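Local coordinates for protein echicetin A-chain (Echis carinatus, PDB 1OZ7) that binds the GPIbalpha receptor on platelets and so inhibits their aggregation, but promotes aggregation and signalling when it engages IgM-kappa as well, at residues K45-L50 against M124-V129; K21-A26 against G68-S73. All blocks are in the same frame, centred on the assembly; numbering follows the deposited sequence.

How the interactions relate
From the N terminus, the chain first passes through 21-26, where helix 23-33 begins, and then 45-50, the start of helix 45-58. Both find their partners far along the chain. Interaction 2 closes first, when 68-73 at the end of strand 64-71 returns to 21-26 after 41 intervening residues. Interaction 1 closes a longer loop of 73 residues, bringing 124-129 on the C-terminal strand 121-127 back to 45-50. The two loops therefore cross and do not nest. Their centres lie about 17 Å apart, without touching. Together they tie each helix of the C-type lectin domain to a strand, one from each of its two sheets.

Interaction 1: residues K45-L50 against M124-V129; sequences KKEEIL and MCKYPV
Glu47 and Lys126 meet through a single buried salt bridge that spans a wide backbone gap. Their side chains come from opposite directions, and Lys126 NZ donates to Glu47 OE1 at 2.8 Å; the oxygen accepts through its syn lone pair, on the side facing OE2. The grip is one-sided: Glu47 OE2 stays 3.9 Å from Lys126 NZ, while Lys126 CE comes within 3.4 Å of Glu47 OE1. Reach is what makes the pair possible, since the CA atoms of Glu47 and Lys126 are 11.6 Å apart. Lys126 is extended throughout, with CG anti to the backbone N (chi1 171°), and Glu47 is stretched likewise (chi1 -165°). The bridge joins the first turn of helix 45-58 to the C-terminal strand 121-127, which belongs to the four-stranded antiparallel sheet that brings the chain ends of the C-type lectin fold together. In the next shell both charged ends have further partners. Tyr14 OH, from the adjoining strand 12-21, hydrogen-bonds to the same Glu47 OE1, and the backbone N of Glu43 is bonded to OE2, so that both carboxylate oxygens are engaged and the group's rotation is restrained. Lys126 NZ also bonds to Ser41 OG, and the lysine makes a cation-pi contact with Tyr12; this setting would be expected to keep the ammonium charged despite its burial. The preceding Cys125 sends its side chain to the other side of the strand, where its disulfide to Cys30 links the strand to helix 23-33.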
# COMPACT_ATOMS: atom_id res chain seq x y z
N LYS A 45 0.26 9.98 -16.81
CA LYS A 45 1.02 11.01 -16.12
C LYS A 45 0.49 12.37 -16.57
O LYS A 45 0.40 13.32 -15.79
CB LYS A 45 2.51 10.87 -16.44
CG LYS A 45 3.44 11.74 -15.60
CD LYS A 45 3.34 13.22 -15.96
CE LYS A 45 3.81 13.48 -17.38
NZ LYS A 45 3.65 14.91 -17.76
N LYS A 46 0.14 12.45 -17.85
CA LYS A 46 -0.39 13.68 -18.42
C LYS A 46 -1.73 14.01 -17.77
O LYS A 46 -1.97 15.15 -17.39
CB LYS A 46 -0.58 13.53 -19.93
CG LYS A 46 -1.26 14.71 -20.58
CD LYS A 46 -0.31 15.89 -20.69
CE LYS A 46 0.62 15.72 -21.87
NZ LYS A 46 -0.15 15.69 -23.14
N GLU A 47 -2.60 13.01 -17.64
CA GLU A 47 -3.89 13.26 -17.03
C GLU A 47 -3.71 13.59 -15.54
O GLU A 47 -4.28 14.56 -15.03
CB GLU A 47 -4.81 12.04 -17.18
CG GLU A 47 -6.27 12.38 -16.88
CD GLU A 47 -7.19 11.18 -16.95
OE1 GLU A 47 -8.41 11.36 -16.80
OE2 GLU A 47 -6.69 10.06 -17.14
N GLU A 48 -2.90 12.79 -14.86
CA GLU A 48 -2.61 13.00 -13.43
C GLU A 48 -2.24 14.46 -13.24
O GLU A 48 -2.61 15.10 -12.26
CB GLU A 48 -1.44 12.12 -13.00
N ILE A 49 -1.49 14.97 -14.21
CA ILE A 49 -1.04 16.35 -14.19
C ILE A 49 -2.17 17.33 -14.47
O ILE A 49 -2.24 18.39 -13.85
CB ILE A 49 0.12 16.52 -15.19
CG1 ILE A 49 1.45 16.46 -14.43
CG2 ILE A 49 -0.02 17.81 -15.97
CD1 ILE A 49 2.63 16.38 -15.32
N LEU A 50 -3.08 16.99 -15.37
CA LEU A 50 -4.20 17.89 -15.69
C LEU A 50 -5.19 18.00 -14.52
O LEU A 50 -5.90 18.99 -14.39
CB LEU A 50 -4.91 17.41 -16.96
CG LEU A 50 -6.27 17.93 -17.46
CD1 LEU A 50 -7.37 17.45 -16.53
CD2 LEU A 50 -6.27 19.43 -17.57
N MET A 124 -13.12 15.27 -7.39
CA MET A 124 -13.06 15.63 -8.80
C MET A 124 -13.94 14.67 -9.59
O MET A 124 -13.79 13.45 -9.49
CB MET A 124 -11.61 15.56 -9.31
N CYS A 125 -14.87 15.22 -10.36
CA CYS A 125 -15.75 14.39 -11.15
C CYS A 125 -15.20 14.32 -12.55
O CYS A 125 -14.36 15.13 -12.95
CB CYS A 125 -17.17 14.96 -11.21
SG CYS A 125 -18.17 14.89 -9.70
N LYS A 126 -15.71 13.36 -13.32
CA LYS A 126 -15.27 13.15 -14.69
C LYS A 126 -16.34 12.36 -15.43
O LYS A 126 -17.07 11.57 -14.83
CB LYS A 126 -13.94 12.39 -14.67
CG LYS A 126 -13.42 11.90 -16.01
CD LYS A 126 -12.11 11.14 -15.79
CE LYS A 126 -11.67 10.36 -17.02
NZ LYS A 126 -10.51 9.47 -16.72
N TYR A 127 -16.45 12.62 -16.73
CA TYR A 127 -17.40 11.91 -17.57
C TYR A 127 -17.14 12.26 -19.04
O TYR A 127 -16.62 13.34 -19.35
CB TYR A 127 -18.83 12.28 -17.17
CG TYR A 127 -19.28 13.64 -17.65
CD1 TYR A 127 -19.68 13.84 -18.97
CD2 TYR A 127 -19.30 14.74 -16.78
CE1 TYR A 127 -20.08 15.08 -19.42
CE2 TYR A 127 -19.70 15.99 -17.23
CZ TYR A 127 -20.09 16.15 -18.55
OH TYR A 127 -20.49 17.38 -19.01
N PRO A 128 -17.49 11.35 -19.96
CA PRO A 128 -17.31 11.52 -21.40
C PRO A 128 -18.54 12.09 -22.08
O PRO A 128 -19.62 11.52 -22.00
CB PRO A 128 -17.01 10.10 -21.87
CG PRO A 128 -17.97 9.30 -21.02
CD PRO A 128 -17.85 9.95 -19.64
N VAL A 129 -18.38 13.22 -22.76
CA VAL A 129 -19.51 13.84 -23.45
C VAL A 129 -20.27 12.86 -24.35
O VAL A 129 -21.49 12.94 -24.47
CB VAL A 129 -19.06 15.05 -24.28
CG1 VAL A 129 -20.28 15.75 -24.89
CG2 VAL A 129 -18.27 16.02 -23.42

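Interaction 2: residues K21-A26 against G68-S73; sequences KTWDEA and GLSERS
Trp23 and Ser70 pack together without a single hydrogen bond between their segments, although an indole N-H, a hydroxyl and a backbone carbonyl all lie close by. Ser70 CB meets the indole obliquely; it is modelled closer to CZ2 than two carbons can sit, so the precise fit there is doubtful. This is a helix-to-sheet junction of the C-type lectin fold, between the first turn of helix 23-33 and the end of strand 64-71. Ser70 CB also lies near Trp23 NE1, with the same doubt, and the hydroxyl adds a second touch, with Ser70 OG 3.7 Å from Trp23 CE2. Near the ring plane, at the edge, Leu69 O lies 4.0 Å from Trp23 NE1, too far for a bond. The indole is carried across by a CG placed anti to the backbone N (chi1 174°), and Trp23 also touches Cys100 and Cys117. Thr22 occupies the N-cap position, but its side chain makes no capping bond; the first turn closes through the usual backbone bond, Ala26 N to Thr22 O at 2.9 Å. On the strand, Leu69 starts away from 21-26, and its side chain touches Phe101. Residues Leu69 to Glu71 pair antiparallel with a strand of the other subunit, continuing the sheet across the interface, consistent with the loop-swapped heterodimers of the snaclec family. Just where Trp23 covers it, Ser70 turns its hydroxyl along its own strand, and Ser70 OG makes a weak 3.3 Å hydrogen bond to Glu71 O.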
# COMPACT_ATOMS: atom_id res chain seq x y z
N LYS A 21 -17.13 15.27 1.07
CA LYS A 21 -18.03 14.12 1.13
C LYS A 21 -17.24 12.84 1.31
O LYS A 21 -16.00 12.82 1.23
CB LYS A 21 -18.88 13.99 -0.13
CG LYS A 21 -19.78 15.17 -0.47
CD LYS A 21 -20.77 14.77 -1.58
CE LYS A 21 -21.44 15.98 -2.24
NZ LYS A 21 -22.27 16.81 -1.31
N THR A 22 -17.99 11.77 1.52
CA THR A 22 -17.52 10.41 1.68
C THR A 22 -17.23 9.88 0.27
O THR A 22 -17.80 10.39 -0.69
CB THR A 22 -18.67 9.57 2.32
OG1 THR A 22 -18.68 9.76 3.75
CG2 THR A 22 -18.52 8.10 1.99
N TRP A 23 -16.35 8.88 0.13
CA TRP A 23 -16.05 8.31 -1.20
C TRP A 23 -17.37 8.03 -1.88
O TRP A 23 -17.65 8.54 -2.96
CB TRP A 23 -15.26 6.99 -1.08
CG TRP A 23 -14.97 6.16 -2.39
CD1 TRP A 23 -13.73 5.80 -2.87
CD2 TRP A 23 -15.91 5.42 -3.20
NE1 TRP A 23 -13.84 4.88 -3.88
CE2 TRP A 23 -15.16 4.63 -4.11
CE3 TRP A 23 -17.31 5.33 -3.24
CZ2 TRP A 23 -15.77 3.77 -5.03
CZ3 TRP A 23 -17.91 4.47 -4.16
CH2 TRP A 23 -17.14 3.71 -5.04
N ASP A 24 -18.19 7.21 -1.21
CA ASP A 24 -19.50 6.79 -1.70
C ASP A 24 -20.43 7.90 -2.15
O ASP A 24 -21.03 7.82 -3.22
CB ASP A 24 -20.23 5.98 -0.62
CG ASP A 24 -19.54 4.67 -0.30
OD1 ASP A 24 -20.08 3.91 0.52
OD2 ASP A 24 -18.46 4.41 -0.87
N GLU A 25 -20.56 8.94 -1.33
CA GLU A 25 -21.45 10.04 -1.65
C GLU A 25 -20.92 10.91 -2.78
O GLU A 25 -21.68 11.37 -3.63
CB GLU A 25 -21.71 10.88 -0.39
CG GLU A 25 -22.37 10.08 0.74
CD GLU A 25 -22.44 10.87 2.05
OE1 GLU A 25 -21.41 11.48 2.43
OE2 GLU A 25 -23.51 10.86 2.70
N ALA A 26 -19.62 11.14 -2.80
CA ALA A 26 -19.02 11.95 -3.85
C ALA A 26 -19.18 11.20 -5.17
O ALA A 26 -19.53 11.79 -6.20
CB ALA A 26 -17.55 12.21 -3.55
N GLY A 68 -11.60 8.04 -8.04
CA GLY A 68 -12.39 6.82 -7.99
C GLY A 68 -11.67 5.49 -7.85
O GLY A 68 -12.13 4.49 -8.41
N LEU A 69 -10.56 5.46 -7.13
CA LEU A 69 -9.84 4.21 -6.96
C LEU A 69 -10.38 3.50 -5.72
O LEU A 69 -10.04 3.84 -4.59
CB LEU A 69 -8.33 4.46 -6.81
CG LEU A 69 -7.47 3.19 -6.85
CD1 LEU A 69 -7.73 2.43 -8.14
CD2 LEU A 69 -6.00 3.57 -6.74
N SER A 70 -11.22 2.50 -5.95
CA SER A 70 -11.84 1.76 -4.87
C SER A 70 -11.35 0.34 -4.69
O SER A 70 -10.95 -0.34 -5.63
CB SER A 70 -13.36 1.75 -5.05
OG SER A 70 -14.00 1.12 -3.96
N GLU A 71 -11.39 -0.10 -3.43
CA GLU A 71 -10.97 -1.43 -3.06
C GLU A 71 -12.03 -2.39 -3.59
O GLU A 71 -13.22 -2.10 -3.49
CB GLU A 71 -10.85 -1.49 -1.55
CG GLU A 71 -10.02 -2.63 -1.03
CD GLU A 71 -10.79 -3.90 -1.01
OE1 GLU A 71 -11.83 -3.95 -0.31
OE2 GLU A 71 -10.37 -4.86 -1.70
N ARG A 72 -11.61 -3.51 -4.15
CA ARG A 72 -12.56 -4.46 -4.72
C ARG A 72 -13.12 -5.44 -3.71
O ARG A 72 -14.03 -6.20 -4.01
CB ARG A 72 -11.91 -5.24 -5.86
CG ARG A 72 -11.40 -4.36 -6.99
CD ARG A 72 -10.71 -5.19 -8.06
NE ARG A 72 -10.26 -4.37 -9.17
CZ ARG A 72 -9.58 -4.82 -10.22
NH1 ARG A 72 -9.26 -6.11 -10.29
NH2 ARG A 72 -9.22 -3.99 -11.18
N SER A 73 -12.57 -5.40 -2.50
CA SER A 73 -12.99 -6.31 -1.44
C SER A 73 -12.90 -7.76 -1.91
O SER A 73 -13.86 -8.52 -1.80
CB SER A 73 -14.42 -5.97 -1.02
OG SER A 73 -14.52 -4.61 -0.65